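Local atomic coordinates of 3-oxo-glucose-6-phosphate:glutamate aminotransferase (Bacillus subtilis subsp. subtilis, PDB entry 4K2M), a protein that catalyses the reversible, pyridoxal phosphate-dependent transamination of 3-dehydro-glucose 6-phosphate with glutamate to give kanosamine 6-phosphate, a step in antibiotic biosynthesis. Residues A[145-150]-A[186-191]; A[192-197]-A[220-225]. All coordinates share one frame; numbering follows the deposited sequence.

Contacts 1 and 2 follow one another along the chain, and their centres lie about 10 Å apart in the aminotransferase domain. Contact 1 ties strand 145-148 to the loop that leads into strand 192-195; contact 2 pairs that strand and its extension with strand 220-224. Strand 192-195 lies between strands 145-148 and 220-224 in the mixed seven-stranded sheet, and the chain runs straight from the loop of contact 1 into contact 2. The two are stitched together by probable backbone hydrogen bonds, Ile147 N to Phe194 O (2.9 Å) and Leu196 N to Ile147 O (2.8 Å). Contact 1 lies at the surface, away from the annotated sites, whereas contact 2 is buried and carries Asp224 to the cofactor.

Contact 1: A[145-150]-A[186-191]; sequences EVIMPA and EAITPY
Glu145 meets Thr189 and Tyr191 at the start of strand 145-148. Its CG lies anti to the carbonyl carbon (chi1 -76°) and the chain is extended beyond it, which carries the carboxylate past the CB of Tyr191, with CD 3.8 Å from that carbon, to the hydroxyl of Thr189. Thr189 OG1 donates to Glu145 OE1 over 2.7 Å, from above the carboxylate plane, the two side chains crossing at about a right angle. The same hydroxyl, set between the backbone N and carbonyl carbon of its own residue (chi1 74°), accepts from Tyr191 N at 3.0 Å, which makes an ST turn. Thr189 OG1 thus accepts within the turn and donates to the carboxylate. A water donates both to Glu145 OE1 and to Ala187 O, giving OE1 a second donor. Beside these side-chain bonds, the backbones are joined by a nearly straight bond from Glu145 N to Tyr191 O (2.9 Å). Farther along, the tip of Ile147, CD1, touches Ile188 CG1 at 3.7 Å and the methyl of Ala187 at 4.0 Å. The arrangement is an ST turn in the loop entering strand 192-195, fastened to the neighbouring parallel strand of the aminotransferase sheet.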
loop_
_atom_site.group_PDB
_atom_site.type_symbol
_atom_site.label_atom_id
_atom_site.label_comp_id
_atom_site.label_asym_id
_atom_site.label_seq_id
_atom_site.Cartn_x
_atom_site.Cartn_y
_atom_site.Cartn_z
ATOM N N GLU A 145 -3.235 -24.532 10.884
ATOM C CA GLU A 145 -4.502 -24.547 10.175
ATOM C C GLU A 145 -5.411 -23.400 10.622
ATOM O O GLU A 145 -5.459 -23.023 11.800
ATOM C CB GLU A 145 -5.196 -25.904 10.323
ATOM C CG GLU A 145 -4.559 -26.992 9.447
ATOM C CD GLU A 145 -5.127 -28.381 9.689
ATOM O OE1 GLU A 145 -6.053 -28.537 10.518
ATOM O OE2 GLU A 145 -4.627 -29.323 9.034
ATOM N N VAL A 146 -6.135 -22.849 9.657
ATOM C CA VAL A 146 -7.022 -21.719 9.906
ATOM C C VAL A 146 -8.381 -22.076 9.346
ATOM O O VAL A 146 -8.527 -22.206 8.130
ATOM C CB VAL A 146 -6.513 -20.460 9.159
ATOM C CG1 VAL A 146 -7.480 -19.269 9.392
ATOM C CG2 VAL A 146 -5.100 -20.100 9.606
ATOM N N ILE A 147 -9.366 -22.266 10.221
ATOM C CA ILE A 147 -10.703 -22.627 9.781
ATOM C C ILE A 147 -11.420 -21.380 9.254
ATOM O O ILE A 147 -11.447 -20.337 9.918
ATOM C CB ILE A 147 -11.500 -23.261 10.930
ATOM C CG1 ILE A 147 -10.885 -24.626 11.295
ATOM C CG2 ILE A 147 -12.964 -23.423 10.532
ATOM C CD1 ILE A 147 -11.560 -25.278 12.527
ATOM N N MET A 148 -11.999 -21.476 8.059
ATOM C CA MET A 148 -12.564 -20.292 7.405
ATOM C C MET A 148 -13.588 -20.729 6.371
ATOM O O MET A 148 -13.608 -21.916 5.977
ATOM C CB MET A 148 -11.442 -19.460 6.739
ATOM C CG MET A 148 -10.603 -20.225 5.740
ATOM S SD MET A 148 -9.320 -19.189 4.994
ATOM C CE MET A 148 -10.293 -18.100 3.970
ATOM N N PRO A 149 -14.427 -19.786 5.906
ATOM C CA PRO A 149 -15.351 -20.124 4.814
ATOM C C PRO A 149 -14.675 -20.063 3.447
ATOM O O PRO A 149 -13.609 -19.449 3.284
ATOM C CB PRO A 149 -16.425 -19.037 4.924
ATOM C CG PRO A 149 -15.658 -17.838 5.422
ATOM C CD PRO A 149 -14.632 -18.399 6.390
ATOM N N ALA A 150 -15.313 -20.673 2.452
ATOM C CA ALA A 150 -14.762 -20.708 1.103
ATOM C C ALA A 150 -15.414 -19.707 0.155
ATOM O O ALA A 150 -15.124 -19.721 -1.052
ATOM C CB ALA A 150 -14.904 -22.124 0.535
ATOM N N GLU A 186 -16.180 -29.934 13.921
ATOM C CA GLU A 186 -15.850 -31.088 13.069
ATOM C C GLU A 186 -14.482 -30.949 12.351
ATOM O O GLU A 186 -13.779 -31.938 12.144
ATOM C CB GLU A 186 -16.997 -31.287 12.050
ATOM C CG GLU A 186 -16.665 -32.133 10.831
ATOM C CD GLU A 186 -17.867 -32.357 9.912
ATOM O OE1 GLU A 186 -18.638 -31.398 9.676
ATOM O OE2 GLU A 186 -18.037 -33.499 9.421
ATOM N N ALA A 187 -14.096 -29.724 11.989
ATOM C CA ALA A 187 -12.871 -29.504 11.218
ATOM C C ALA A 187 -11.613 -29.340 12.069
ATOM O O ALA A 187 -10.505 -29.237 11.543
ATOM C CB ALA A 187 -13.037 -28.292 10.298
ATOM N N ILE A 188 -11.779 -29.289 13.385
ATOM C CA ILE A 188 -10.636 -29.022 14.261
ATOM C C ILE A 188 -9.717 -30.248 14.324
ATOM O O ILE A 188 -10.199 -31.378 14.403
ATOM C CB ILE A 188 -11.122 -28.596 15.670
ATOM C CG1 ILE A 188 -11.868 -27.264 15.594
ATOM C CG2 ILE A 188 -9.947 -28.474 16.647
ATOM C CD1 ILE A 188 -12.530 -26.850 16.890
ATOM N N THR A 189 -8.404 -30.015 14.228
ATOM C CA THR A 189 -7.387 -31.069 14.278
ATOM C C THR A 189 -6.322 -30.577 15.244
ATOM O O THR A 189 -6.408 -29.441 15.726
ATOM C CB THR A 189 -6.747 -31.309 12.889
ATOM O OG1 THR A 189 -5.858 -30.230 12.575
ATOM C CG2 THR A 189 -7.809 -31.442 11.807
ATOM N N PRO A 190 -5.303 -31.405 15.534
ATOM C CA PRO A 190 -4.246 -30.851 16.390
ATOM C C PRO A 190 -3.478 -29.699 15.751
ATOM O O PRO A 190 -2.766 -28.993 16.472
ATOM C CB PRO A 190 -3.298 -32.041 16.581
ATOM C CG PRO A 190 -4.192 -33.237 16.454
ATOM C CD PRO A 190 -5.160 -32.865 15.359
ATOM N N TYR A 191 -3.606 -29.508 14.436
ATOM C CA TYR A 191 -2.920 -28.388 13.790
ATOM C C TYR A 191 -3.727 -27.089 13.769
ATOM O O TYR A 191 -3.187 -26.035 13.409
ATOM C CB TYR A 191 -2.470 -28.762 12.379
ATOM C CG TYR A 191 -1.217 -29.598 12.387
ATOM C CD1 TYR A 191 -0.086 -29.192 11.700
ATOM C CD2 TYR A 191 -1.152 -30.769 13.127
ATOM C CE1 TYR A 191 1.072 -29.949 11.727
ATOM C CE2 TYR A 191 -0.005 -31.530 13.164
ATOM C CZ TYR A 191 1.102 -31.119 12.463
ATOM O OH TYR A 191 2.243 -31.886 12.502
HETATM O O HOH W 1 -8.442 -27.347 11.220
#

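Contact 2: A[192-197]-A[220-225]; sequences TKFILP and KVIEDA. With O1G (3-deoxy-3-[(E)-({3-hydroxy-2-methyl-5-[(phosphonooxy)methyl]pyridin-4-yl}methylidene)amino]-6-O-phosphono-alpha-D-gluco pyranose), chain C.
Leu196 and Ile222 lie side by side, pointing the same way, with Leu196 CG 4.1 Å from Ile222 CG2. Leu196 CG is anti to its backbone N (chi1 -155°), and the CD2 branch passes on to Asp224 CB at 3.7 Å, the two side chains meeting at a slant. On the same face the Phe194 ring slants across Lys220, whose CB is 3.8 Å from Phe194 CD1; the bent lysine chain then leads away. On the other face, Pro197 stands about perpendicular to Val221, its CD 4.1 Å from Val221 CG1, and its CG rests on Glu223 CB. The parallel backbone ladder runs Lys220 N to Lys193 O, Ile195 N to Lys220 O, Ile222 N to Ile195 O and Asp224 N to Pro197 O. Asp224 CG, anti to the backbone N (chi1 177°), brings OD2 to 2.7 Å from the pyridine N1' of the external aldimine, as in other fold-type I aminotransferases. Asp224 OD2 is hydrogen-bonded to Thr156 OG1, while Glu223 is hydrogen-bonded through OE2 to Thr241 and through OE1 to His199. With connecting helix 207-217 the two strands make a beta-alpha-beta unit; the helix packs on Pro197, Val221 and Glu223, while helix 127-137 covers Phe194, Leu196, Ile222 and Asp224.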
loop_
_atom_site.group_PDB
_atom_site.type_symbol
_atom_site.label_atom_id
_atom_site.label_comp_id
_atom_site.label_asym_id
_atom_site.label_seq_id
_atom_site.Cartn_x
_atom_site.Cartn_y
_atom_site.Cartn_z
ATOM N N THR A 192 -5.000 -27.146 14.159
ATOM C CA THR A 192 -5.848 -25.947 14.110
ATOM C C THR A 192 -5.378 -24.944 15.157
ATOM O O THR A 192 -5.230 -25.279 16.329
ATOM C CB THR A 192 -7.325 -26.260 14.406
ATOM O OG1 THR A 192 -7.746 -27.374 13.613
ATOM C CG2 THR A 192 -8.217 -25.017 14.093
ATOM N N LYS A 193 -5.147 -23.706 14.740
ATOM C CA LYS A 193 -4.735 -22.670 15.673
ATOM C C LYS A 193 -5.677 -21.478 15.622
ATOM O O LYS A 193 -5.781 -20.729 16.594
ATOM C CB LYS A 193 -3.290 -22.236 15.385
ATOM C CG LYS A 193 -2.236 -23.320 15.651
ATOM C CD LYS A 193 -2.354 -23.854 17.074
ATOM C CE LYS A 193 -1.271 -24.887 17.396
ATOM N NZ LYS A 193 -1.220 -25.965 16.376
ATOM N N PHE A 194 -6.385 -21.316 14.501
ATOM C CA PHE A 194 -7.206 -20.117 14.278
ATOM C C PHE A 194 -8.582 -20.414 13.715
ATOM O O PHE A 194 -8.749 -21.365 12.955
ATOM C CB PHE A 194 -6.520 -19.203 13.257
ATOM C CG PHE A 194 -5.170 -18.732 13.690
ATOM C CD1 PHE A 194 -5.045 -17.592 14.466
ATOM C CD2 PHE A 194 -4.030 -19.426 13.326
ATOM C CE1 PHE A 194 -3.793 -17.158 14.879
ATOM C CE2 PHE A 194 -2.775 -18.993 13.733
ATOM C CZ PHE A 194 -2.658 -17.859 14.507
ATOM N N ILE A 195 -9.550 -19.571 14.062
ATOM C CA ILE A 195 -10.803 -19.485 13.323
ATOM C C ILE A 195 -10.855 -18.089 12.708
ATOM O O ILE A 195 -10.611 -17.100 13.402
ATOM C CB ILE A 195 -12.027 -19.635 14.227
ATOM C CG1 ILE A 195 -11.925 -20.907 15.075
ATOM C CG2 ILE A 195 -13.273 -19.709 13.383
ATOM C CD1 ILE A 195 -13.140 -21.103 16.011
ATOM N N LEU A 196 -11.189 -18.012 11.420
ATOM C CA LEU A 196 -11.219 -16.730 10.687
ATOM C C LEU A 196 -12.604 -16.561 10.075
ATOM O O LEU A 196 -12.812 -16.825 8.892
ATOM C CB LEU A 196 -10.140 -16.740 9.593
ATOM C CG LEU A 196 -9.544 -15.435 9.059
ATOM C CD1 LEU A 196 -8.601 -15.728 7.892
ATOM C CD2 LEU A 196 -10.598 -14.437 8.653
ATOM N N PRO A 197 -13.569 -16.123 10.884
ATOM C CA PRO A 197 -14.906 -15.844 10.355
ATOM C C PRO A 197 -14.879 -14.595 9.492
ATOM O O PRO A 197 -14.099 -13.669 9.747
ATOM C CB PRO A 197 -15.744 -15.578 11.617
ATOM C CG PRO A 197 -14.750 -15.136 12.655
ATOM C CD PRO A 197 -13.461 -15.839 12.333
ATOM N N LYS A 220 -7.346 -19.128 18.550
ATOM C CA LYS A 220 -7.443 -17.677 18.437
ATOM C C LYS A 220 -8.455 -17.337 17.353
ATOM O O LYS A 220 -8.608 -18.077 16.379
ATOM C CB LYS A 220 -6.079 -17.110 18.045
ATOM C CG LYS A 220 -5.007 -17.367 19.092
ATOM C CD LYS A 220 -5.313 -16.586 20.356
ATOM C CE LYS A 220 -4.297 -16.899 21.445
ATOM N NZ LYS A 220 -2.917 -16.866 20.886
ATOM N N VAL A 221 -9.135 -16.211 17.518
ATOM C CA VAL A 221 -10.156 -15.795 16.564
ATOM C C VAL A 221 -9.728 -14.474 15.952
ATOM O O VAL A 221 -9.565 -13.472 16.652
ATOM C CB VAL A 221 -11.516 -15.614 17.232
ATOM C CG1 VAL A 221 -12.527 -15.059 16.234
ATOM C CG2 VAL A 221 -12.017 -16.932 17.799
ATOM N N ILE A 222 -9.522 -14.480 14.647
ATOM C CA ILE A 222 -9.254 -13.233 13.960
ATOM C C ILE A 222 -10.388 -13.071 12.976
ATOM O O ILE A 222 -10.620 -13.949 12.140
ATOM C CB ILE A 222 -7.867 -13.254 13.264
ATOM C CG1 ILE A 222 -7.723 -12.064 12.307
ATOM C CG2 ILE A 222 -7.613 -14.598 12.556
ATOM C CD1 ILE A 222 -6.270 -11.835 11.838
ATOM N N GLU A 223 -11.123 -11.970 13.081
ATOM C CA GLU A 223 -12.308 -11.832 12.247
ATOM C C GLU A 223 -12.017 -10.910 11.078
ATOM O O GLU A 223 -11.327 -9.897 11.223
ATOM C CB GLU A 223 -13.497 -11.325 13.057
ATOM C CG GLU A 223 -13.290 -9.944 13.618
ATOM C CD GLU A 223 -14.439 -9.465 14.468
ATOM O OE1 GLU A 223 -15.531 -10.075 14.435
ATOM O OE2 GLU A 223 -14.244 -8.455 15.172
ATOM N N ASP A 224 -12.511 -11.295 9.905
ATOM C CA ASP A 224 -12.370 -10.483 8.708
ATOM C C ASP A 224 -13.632 -9.650 8.672
ATOM O O ASP A 224 -14.691 -10.123 8.253
ATOM C CB ASP A 224 -12.301 -11.388 7.479
ATOM C CG ASP A 224 -12.217 -10.620 6.185
ATOM O OD1 ASP A 224 -12.519 -9.408 6.164
ATOM O OD2 ASP A 224 -11.868 -11.246 5.172
ATOM N N ALA A 225 -13.526 -8.406 9.120
ATOM C CA ALA A 225 -14.664 -7.503 9.118
ATOM C C ALA A 225 -14.428 -6.456 8.043
ATOM O O ALA A 225 -14.898 -5.313 8.149
ATOM C CB ALA A 225 -14.815 -6.843 10.485
HETATM P P O1G C . -8.413 -4.993 0.816
HETATM C C3A O1G C . -13.131 -8.337 1.382
HETATM O O3 O1G C . -14.252 -8.049 0.679
HETATM C C1 O1G C . -13.802 -6.290 -4.609
HETATM N "N1'" O1G C . -11.995 -9.486 3.110
HETATM C C2 O1G C . -13.773 -6.871 -3.193
HETATM O O2 O1G C . -15.191 -6.960 -2.829
HETATM C C9A O1G C . -13.137 -9.244 2.447
HETATM C C2A O1G C . -14.392 -9.966 2.905
HETATM C C3 O1G C . -12.986 -6.011 -2.189
HETATM N "N3'" O1G C . -12.854 -6.866 -0.996
HETATM O O1 O1G C . -14.624 -5.115 -4.687
HETATM C C4 O1G C . -11.631 -5.546 -2.757
HETATM O O4 O1G C . -11.327 -4.428 -1.899
HETATM C C4A O1G C . -11.961 -7.698 1.011
HETATM C C4B O1G C . -11.920 -6.756 -0.127
HETATM C C5 O1G C . -11.874 -4.952 -4.143
HETATM O O5 O1G C . -12.483 -5.907 -5.021
HETATM C C5A O1G C . -10.790 -7.971 1.712
HETATM C C5T O1G C . -9.401 -7.368 1.442
HETATM C C6 O1G C . -10.613 -4.640 -4.901
HETATM C C6A O1G C . -10.839 -8.880 2.758
HETATM O OP1 O1G C . -7.090 -5.726 0.879
HETATM O OP2 O1G C . -8.412 -3.717 1.590
HETATM O OP3 O1G C . -8.951 -4.899 -0.630
HETATM O OP4 O1G C . -9.456 -5.939 1.656
HETATM O O6 O1G C . -10.781 -3.881 -6.037
HETATM P "P'" O1G C . -9.654 -2.829 -6.496
HETATM O OP6 O1G C . -9.572 -1.808 -5.382
HETATM O OP7 O1G C . -8.361 -3.577 -6.732
HETATM O OP8 O1G C . -10.256 -2.264 -7.786
#